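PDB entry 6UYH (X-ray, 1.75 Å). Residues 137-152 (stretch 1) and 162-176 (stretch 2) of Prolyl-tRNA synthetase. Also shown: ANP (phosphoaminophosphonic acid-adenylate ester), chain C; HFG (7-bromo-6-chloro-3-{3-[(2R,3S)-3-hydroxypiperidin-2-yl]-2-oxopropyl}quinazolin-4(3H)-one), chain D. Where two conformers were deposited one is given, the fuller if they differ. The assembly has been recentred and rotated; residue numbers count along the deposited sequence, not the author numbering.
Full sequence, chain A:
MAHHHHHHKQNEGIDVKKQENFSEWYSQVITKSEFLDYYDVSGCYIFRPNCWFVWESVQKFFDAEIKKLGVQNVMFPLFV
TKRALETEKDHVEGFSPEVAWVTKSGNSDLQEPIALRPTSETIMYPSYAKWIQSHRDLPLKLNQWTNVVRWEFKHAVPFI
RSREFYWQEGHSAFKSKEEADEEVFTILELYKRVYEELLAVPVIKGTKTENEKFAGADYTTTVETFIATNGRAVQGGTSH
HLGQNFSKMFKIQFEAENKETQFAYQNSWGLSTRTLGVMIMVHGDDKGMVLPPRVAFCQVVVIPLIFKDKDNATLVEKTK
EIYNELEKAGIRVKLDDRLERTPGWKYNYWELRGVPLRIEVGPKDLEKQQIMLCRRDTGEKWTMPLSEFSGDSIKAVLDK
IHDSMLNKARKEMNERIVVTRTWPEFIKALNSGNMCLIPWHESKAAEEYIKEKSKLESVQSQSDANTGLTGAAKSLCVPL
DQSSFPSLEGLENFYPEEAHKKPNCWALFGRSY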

# COMPACT_ATOMS: atom_id res chain seq x y z
N ASP A 137 9.58 -3.41 -26.63
CA ASP A 137 8.74 -3.08 -25.48
C ASP A 137 8.50 -4.27 -24.57
O ASP A 137 7.82 -4.13 -23.55
CB ASP A 137 7.41 -2.50 -25.95
CG ASP A 137 7.57 -1.20 -26.72
OD1 ASP A 137 8.31 -0.32 -26.23
OD2 ASP A 137 6.98 -1.06 -27.81
N LEU A 138 9.03 -5.44 -24.91
CA LEU A 138 8.78 -6.66 -24.16
C LEU A 138 10.08 -7.20 -23.58
O LEU A 138 11.14 -7.04 -24.18
CB LEU A 138 8.14 -7.72 -25.07
CG LEU A 138 6.77 -7.32 -25.62
CD1 LEU A 138 6.34 -8.29 -26.71
CD2 LEU A 138 5.73 -7.28 -24.50
N PRO A 139 10.02 -7.84 -22.41
CA PRO A 139 8.80 -8.07 -21.64
C PRO A 139 8.33 -6.85 -20.87
O PRO A 139 9.15 -5.98 -20.54
CB PRO A 139 9.19 -9.20 -20.68
CG PRO A 139 10.67 -9.02 -20.49
CD PRO A 139 11.19 -8.52 -21.81
N LEU A 140 7.02 -6.76 -20.67
CA LEU A 140 6.40 -5.76 -19.80
C LEU A 140 5.86 -6.50 -18.59
O LEU A 140 5.03 -7.40 -18.73
CB LEU A 140 5.28 -5.02 -20.51
CG LEU A 140 4.45 -4.05 -19.65
CD1 LEU A 140 5.32 -2.93 -19.09
CD2 LEU A 140 3.27 -3.47 -20.43
N LYS A 141 6.32 -6.12 -17.40
CA LYS A 141 6.01 -6.86 -16.18
C LYS A 141 5.66 -5.86 -15.09
O LYS A 141 6.53 -5.17 -14.57
CB LYS A 141 7.20 -7.73 -15.76
CG LYS A 141 7.71 -8.59 -16.93
CD LYS A 141 8.43 -9.83 -16.50
CE LYS A 141 9.88 -9.56 -16.25
NZ LYS A 141 10.66 -10.83 -16.23
N LEU A 142 4.38 -5.79 -14.74
CA LEU A 142 3.89 -4.82 -13.77
C LEU A 142 3.17 -5.53 -12.63
O LEU A 142 2.61 -6.62 -12.81
CB LEU A 142 2.95 -3.81 -14.43
CG LEU A 142 3.53 -3.06 -15.64
CD1 LEU A 142 2.49 -2.11 -16.23
CD2 LEU A 142 4.82 -2.29 -15.28
N ASN A 143 3.17 -4.91 -11.46
CA ASN A 143 2.56 -5.46 -10.27
C ASN A 143 1.88 -4.33 -9.52
O ASN A 143 2.32 -3.18 -9.58
CB ASN A 143 3.62 -6.14 -9.38
CG ASN A 143 3.07 -6.60 -8.06
OD1 ASN A 143 2.34 -7.59 -8.00
ND2 ASN A 143 3.42 -5.88 -6.98
N GLN A 144 0.79 -4.64 -8.82
CA GLN A 144 0.24 -3.64 -7.92
C GLN A 144 -0.31 -4.29 -6.65
O GLN A 144 -0.86 -5.39 -6.70
CB GLN A 144 -0.84 -2.77 -8.59
CG GLN A 144 -1.95 -3.52 -9.30
CD GLN A 144 -2.97 -2.58 -9.92
OE1 GLN A 144 -2.64 -1.44 -10.25
NE2 GLN A 144 -4.20 -3.05 -10.09
N TRP A 145 -0.12 -3.60 -5.53
CA TRP A 145 -0.67 -3.97 -4.22
C TRP A 145 -1.93 -3.14 -4.01
O TRP A 145 -1.85 -1.91 -3.87
CB TRP A 145 0.36 -3.69 -3.12
CG TRP A 145 1.61 -4.48 -3.26
CD1 TRP A 145 2.76 -4.10 -3.90
CD2 TRP A 145 1.86 -5.78 -2.73
NE1 TRP A 145 3.70 -5.09 -3.81
CE2 TRP A 145 3.17 -6.15 -3.12
CE3 TRP A 145 1.09 -6.69 -2.00
CZ2 TRP A 145 3.73 -7.37 -2.78
CZ3 TRP A 145 1.64 -7.90 -1.66
CH2 TRP A 145 2.95 -8.24 -2.05
N THR A 146 -3.10 -3.79 -4.02
CA THR A 146 -4.37 -3.08 -4.07
C THR A 146 -5.42 -3.78 -3.23
O THR A 146 -5.27 -4.95 -2.84
CB THR A 146 -4.93 -2.97 -5.51
OG1 THR A 146 -5.36 -4.27 -5.94
CG2 THR A 146 -3.91 -2.48 -6.49
N ASN A 147 -6.52 -3.07 -3.00
CA ASN A 147 -7.74 -3.70 -2.50
C ASN A 147 -8.62 -4.17 -3.65
O ASN A 147 -8.57 -3.65 -4.76
CB ASN A 147 -8.51 -2.76 -1.56
CG ASN A 147 -8.87 -1.43 -2.18
OD1 ASN A 147 -8.29 -1.01 -3.17
ND2 ASN A 147 -9.82 -0.75 -1.57
N VAL A 148 -9.43 -5.19 -3.37
CA VAL A 148 -10.27 -5.86 -4.35
C VAL A 148 -11.64 -6.03 -3.73
O VAL A 148 -11.75 -6.28 -2.52
CB VAL A 148 -9.69 -7.25 -4.74
CG1 VAL A 148 -10.34 -7.76 -6.00
CG2 VAL A 148 -8.17 -7.17 -4.90
N VAL A 149 -12.70 -5.92 -4.54
CA VAL A 149 -14.07 -6.05 -4.06
C VAL A 149 -14.79 -7.11 -4.87
O VAL A 149 -14.86 -7.02 -6.10
CB VAL A 149 -14.85 -4.72 -4.14
CG1 VAL A 149 -16.31 -4.93 -3.74
CG2 VAL A 149 -14.18 -3.66 -3.25
N ARG A 150 -15.33 -8.11 -4.19
CA ARG A 150 -16.20 -9.11 -4.82
C ARG A 150 -17.37 -9.38 -3.89
O ARG A 150 -17.17 -9.71 -2.72
CB ARG A 150 -15.45 -10.42 -5.11
CG ARG A 150 -14.27 -10.26 -6.05
CD ARG A 150 -13.42 -11.52 -6.11
NE ARG A 150 -12.28 -11.31 -7.01
CZ ARG A 150 -11.40 -12.26 -7.34
NH1 ARG A 150 -11.52 -13.48 -6.83
NH2 ARG A 150 -10.40 -11.97 -8.16
N TRP A 151 -18.59 -9.25 -4.41
CA TRP A 151 -19.76 -9.52 -3.59
C TRP A 151 -19.97 -11.04 -3.53
O TRP A 151 -20.85 -11.62 -4.17
CB TRP A 151 -20.98 -8.79 -4.13
CG TRP A 151 -21.67 -8.05 -3.03
CD1 TRP A 151 -22.91 -8.31 -2.52
CD2 TRP A 151 -21.13 -6.98 -2.25
NE1 TRP A 151 -23.19 -7.44 -1.50
CE2 TRP A 151 -22.11 -6.62 -1.31
CE3 TRP A 151 -19.91 -6.29 -2.27
CZ2 TRP A 151 -21.91 -5.58 -0.39
CZ3 TRP A 151 -19.72 -5.26 -1.36
CH2 TRP A 151 -20.72 -4.92 -0.44
N GLU A 152 -19.12 -11.67 -2.72
CA GLU A 152 -19.10 -13.13 -2.60
C GLU A 152 -20.47 -13.66 -2.21
O GLU A 152 -21.10 -13.16 -1.28
CB GLU A 152 -18.07 -13.55 -1.54
CG GLU A 152 -16.63 -13.09 -1.82
CD GLU A 152 -15.88 -14.03 -2.77
OE1 GLU A 152 -16.29 -15.21 -2.93
OE2 GLU A 152 -14.87 -13.58 -3.36
PG ANP C . -11.84 -18.89 -4.85
O1G ANP C . -12.40 -20.20 -5.14
O2G ANP C . -13.01 -17.83 -4.89
O3G ANP C . -11.19 -19.00 -3.41
PB ANP C . -10.67 -17.38 -7.15
O1B ANP C . -10.59 -18.02 -8.45
O2B ANP C . -11.96 -16.50 -7.08
N3B ANP C . -10.67 -18.45 -5.91
PA ANP C . -8.53 -15.56 -7.83
O1A ANP C . -7.75 -16.35 -8.81
O2A ANP C . -9.42 -14.58 -8.54
O3A ANP C . -9.44 -16.46 -6.90
O5' ANP C . -7.66 -14.74 -6.75
C5' ANP C . -6.25 -14.85 -6.48
C4' ANP C . -6.10 -15.36 -5.07
O4' ANP C . -6.78 -14.47 -4.16
C3' ANP C . -6.76 -16.71 -4.85
O3' ANP C . -5.88 -17.76 -5.22
C2' ANP C . -7.06 -16.70 -3.35
O2' ANP C . -5.95 -17.23 -2.63
C1' ANP C . -7.30 -15.21 -3.06
N9 ANP C . -8.70 -14.86 -2.89
C8 ANP C . -9.72 -15.06 -3.79
N7 ANP C . -10.89 -14.64 -3.38
C5 ANP C . -10.63 -14.12 -2.12
C6 ANP C . -11.45 -13.51 -1.15
N6 ANP C . -12.75 -13.27 -1.33
N1 ANP C . -10.87 -13.13 0.01
C2 ANP C . -9.56 -13.32 0.17
N3 ANP C . -8.68 -13.86 -0.68
C4 ANP C . -9.28 -14.25 -1.81
O4' HFG D . -9.08 -12.61 -10.91
C21 HFG D . -9.02 -13.62 -11.59
C3' HFG D . -7.80 -13.97 -12.40
C2' HFG D . -6.47 -13.41 -11.88
N1' HFG D . -6.40 -11.94 -11.98
C6' HFG D . -5.07 -11.43 -11.63
C5' HFG D . -4.68 -11.80 -10.22
C4' HFG D . -4.79 -13.31 -10.02
C39 HFG D . -6.16 -13.82 -10.44
O7' HFG D . -6.20 -15.25 -10.32
C1' HFG D . -10.22 -14.58 -11.67
N3 HFG D . -11.47 -13.93 -11.33
C4 HFG D . -11.97 -12.97 -12.21
O11 HFG D . -11.40 -12.73 -13.26
C10 HFG D . -13.18 -12.30 -11.73
C5 HFG D . -13.80 -11.33 -12.52
C2 HFG D . -12.09 -14.19 -10.13
N1 HFG D . -13.13 -13.61 -9.67
C9 HFG D . -13.70 -12.62 -10.47
C8 HFG D . -14.81 -11.93 -9.98
C7 HFG D . -15.39 -10.95 -10.77
BR1 HFG D . -16.83 -9.96 -10.02
C6 HFG D . -14.92 -10.67 -12.03
CL1 HFG D . -15.73 -9.54 -13.07
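Stretch 2 162-176: SREFYWQEGHSAFKS

The contact ends in a cation-pi stack beyond the paired strands: the R163 guanidinium lies flat on W151, planes 26° apart, with R163 CZ 3.6 Å from the centroid of the W151 five-membered ring and 20° off its normal. Although W151 NE1 and R163 NH1 come within 3.1 Å, both are donors, so the ring face, not a hydrogen bond, accounts for the approach. R163 NH2 instead donates to E152 O at 3.2 Å.

Stretch 2 is extended from E164 to F174 and runs antiparallel to strand 140-149, the N-to-C directions making 149°. The register is unbroken from L140-A173 to V149-E164. Paired backbone bonds prove it at wide pairs, such as A173 N to L140 O (2.8 Å) and V148 N to F165 O (2.8 Å); at narrow pairs CA atoms close up, as between K141 CA and S172 CA, 4.2 Å apart.

Alternation sorts the side chains. On the face carrying V148, F165 and W167, V148 CG2 sits 3.3 Å from the centroid of the W167 five-membered ring, 9° off its normal, while V148 CB covers F165, whose opposite face meets ANP. On the other, Q168 NE2 donates to N143 OD1 (2.8 Å), N147 ND2 to E164 OE2 (2.9 Å), and Q168 CB lies over the W145 ring.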

# COMPACT_ATOMS: atom_id res chain seq x y z
N SER A 162 -13.20 -12.67 2.12
CA SER A 162 -13.80 -11.41 2.53
C SER A 162 -14.29 -10.66 1.29
O SER A 162 -13.82 -10.91 0.18
CB SER A 162 -12.83 -10.56 3.37
OG SER A 162 -11.60 -10.29 2.70
N ARG A 163 -15.28 -9.78 1.48
CA ARG A 163 -15.85 -9.07 0.33
C ARG A 163 -14.95 -7.94 -0.15
O ARG A 163 -14.94 -7.63 -1.35
CB ARG A 163 -17.24 -8.55 0.67
CG ARG A 163 -18.27 -9.68 0.67
CD ARG A 163 -19.67 -9.16 0.89
NE ARG A 163 -20.67 -10.10 0.40
CZ ARG A 163 -21.98 -9.92 0.54
NH1 ARG A 163 -22.43 -8.85 1.18
NH2 ARG A 163 -22.83 -10.81 0.06
N GLU A 164 -14.21 -7.31 0.76
CA GLU A 164 -13.03 -6.54 0.40
C GLU A 164 -11.82 -7.33 0.89
O GLU A 164 -11.82 -7.80 2.03
CB GLU A 164 -13.02 -5.14 1.04
CG GLU A 164 -11.78 -4.33 0.61
CD GLU A 164 -11.69 -2.95 1.25
OE1 GLU A 164 -12.41 -2.67 2.23
OE2 GLU A 164 -10.88 -2.14 0.76
N PHE A 165 -10.83 -7.51 0.02
CA PHE A 165 -9.58 -8.13 0.43
C PHE A 165 -8.43 -7.38 -0.21
O PHE A 165 -8.63 -6.49 -1.04
CB PHE A 165 -9.55 -9.65 0.12
CG PHE A 165 -9.70 -10.02 -1.34
CD1 PHE A 165 -8.58 -10.28 -2.12
CD2 PHE A 165 -10.96 -10.19 -1.90
CE1 PHE A 165 -8.70 -10.68 -3.44
CE2 PHE A 165 -11.10 -10.59 -3.24
CZ PHE A 165 -9.96 -10.83 -4.00
N TYR A 166 -7.22 -7.71 0.22
CA TYR A 166 -6.01 -7.05 -0.26
C TYR A 166 -5.13 -8.09 -0.92
O TYR A 166 -5.06 -9.23 -0.47
CB TYR A 166 -5.28 -6.35 0.91
CG TYR A 166 -6.26 -5.49 1.67
CD1 TYR A 166 -6.57 -4.23 1.21
CD2 TYR A 166 -6.93 -5.97 2.80
CE1 TYR A 166 -7.51 -3.43 1.87
CE2 TYR A 166 -7.87 -5.18 3.47
CZ TYR A 166 -8.16 -3.92 2.99
OH TYR A 166 -9.08 -3.11 3.64
N TRP A 167 -4.48 -7.71 -2.02
CA TRP A 167 -3.63 -8.66 -2.72
C TRP A 167 -2.52 -7.91 -3.44
O TRP A 167 -2.45 -6.67 -3.39
CB TRP A 167 -4.44 -9.53 -3.69
CG TRP A 167 -4.93 -8.91 -5.00
CD1 TRP A 167 -4.76 -7.62 -5.46
CD2 TRP A 167 -5.71 -9.58 -6.00
NE1 TRP A 167 -5.37 -7.47 -6.69
CE2 TRP A 167 -5.95 -8.66 -7.04
CE3 TRP A 167 -6.21 -10.89 -6.12
CZ2 TRP A 167 -6.69 -9.00 -8.18
CZ3 TRP A 167 -6.94 -11.22 -7.25
CH2 TRP A 167 -7.17 -10.28 -8.26
N GLN A 168 -1.63 -8.66 -4.07
CA GLN A 168 -0.89 -8.15 -5.21
C GLN A 168 -1.40 -8.90 -6.43
O GLN A 168 -1.74 -10.08 -6.33
CB GLN A 168 0.63 -8.33 -5.09
CG GLN A 168 1.12 -9.79 -4.86
CD GLN A 168 1.12 -10.70 -6.11
OE1 GLN A 168 0.95 -11.92 -5.98
NE2 GLN A 168 1.35 -10.12 -7.30
N GLU A 169 -1.48 -8.20 -7.56
CA GLU A 169 -1.72 -8.85 -8.84
C GLU A 169 -0.61 -8.43 -9.80
O GLU A 169 -0.33 -7.23 -9.97
CB GLU A 169 -3.12 -8.52 -9.41
CG GLU A 169 -3.41 -7.02 -9.54
CD GLU A 169 -4.81 -6.74 -10.05
OE1 GLU A 169 -5.46 -5.83 -9.51
OE2 GLU A 169 -5.25 -7.43 -11.00
N GLY A 170 0.03 -9.42 -10.41
CA GLY A 170 1.07 -9.19 -11.40
C GLY A 170 0.53 -9.56 -12.77
O GLY A 170 -0.23 -10.51 -12.90
N HIS A 171 0.90 -8.76 -13.77
CA HIS A 171 0.44 -8.93 -15.14
C HIS A 171 1.64 -8.73 -16.05
O HIS A 171 2.20 -7.63 -16.10
CB HIS A 171 -0.66 -7.92 -15.48
CG HIS A 171 -1.89 -8.07 -14.63
ND1 HIS A 171 -3.02 -8.73 -15.08
CD2 HIS A 171 -2.17 -7.64 -13.38
CE1 HIS A 171 -3.94 -8.71 -14.13
NE2 HIS A 171 -3.45 -8.06 -13.09
N SER A 172 2.06 -9.78 -16.75
CA SER A 172 3.24 -9.71 -17.60
C SER A 172 2.90 -10.06 -19.04
O SER A 172 1.98 -10.84 -19.30
CB SER A 172 4.33 -10.65 -17.09
OG SER A 172 4.77 -10.23 -15.81
N ALA A 173 3.66 -9.47 -19.96
CA ALA A 173 3.53 -9.73 -21.40
C ALA A 173 4.90 -10.06 -21.97
O ALA A 173 5.90 -9.42 -21.60
CB ALA A 173 2.94 -8.51 -22.12
N PHE A 174 4.95 -11.02 -22.89
CA PHE A 174 6.19 -11.55 -23.44
C PHE A 174 6.06 -11.72 -24.95
O PHE A 174 4.96 -11.85 -25.49
CB PHE A 174 6.55 -12.91 -22.84
CG PHE A 174 6.70 -12.89 -21.34
CD1 PHE A 174 7.94 -12.69 -20.75
CD2 PHE A 174 5.59 -13.07 -20.53
CE1 PHE A 174 8.07 -12.69 -19.37
CE2 PHE A 174 5.72 -13.06 -19.15
CZ PHE A 174 6.96 -12.87 -18.57
N LYS A 175 7.21 -11.78 -25.61
CA LYS A 175 7.22 -12.05 -27.04
C LYS A 175 7.04 -13.53 -27.37
O LYS A 175 6.66 -13.85 -28.49
CB LYS A 175 8.51 -11.52 -27.68
CG LYS A 175 9.76 -12.30 -27.29
CD LYS A 175 11.00 -11.70 -27.96
CE LYS A 175 12.26 -12.45 -27.55
NZ LYS A 175 13.50 -11.76 -28.03
N SER A 176 7.29 -14.43 -26.42
CA SER A 176 7.25 -15.86 -26.71
C SER A 176 6.59 -16.62 -25.57
O SER A 176 6.52 -16.15 -24.43
CB SER A 176 8.66 -16.42 -26.93
OG SER A 176 9.41 -16.36 -25.74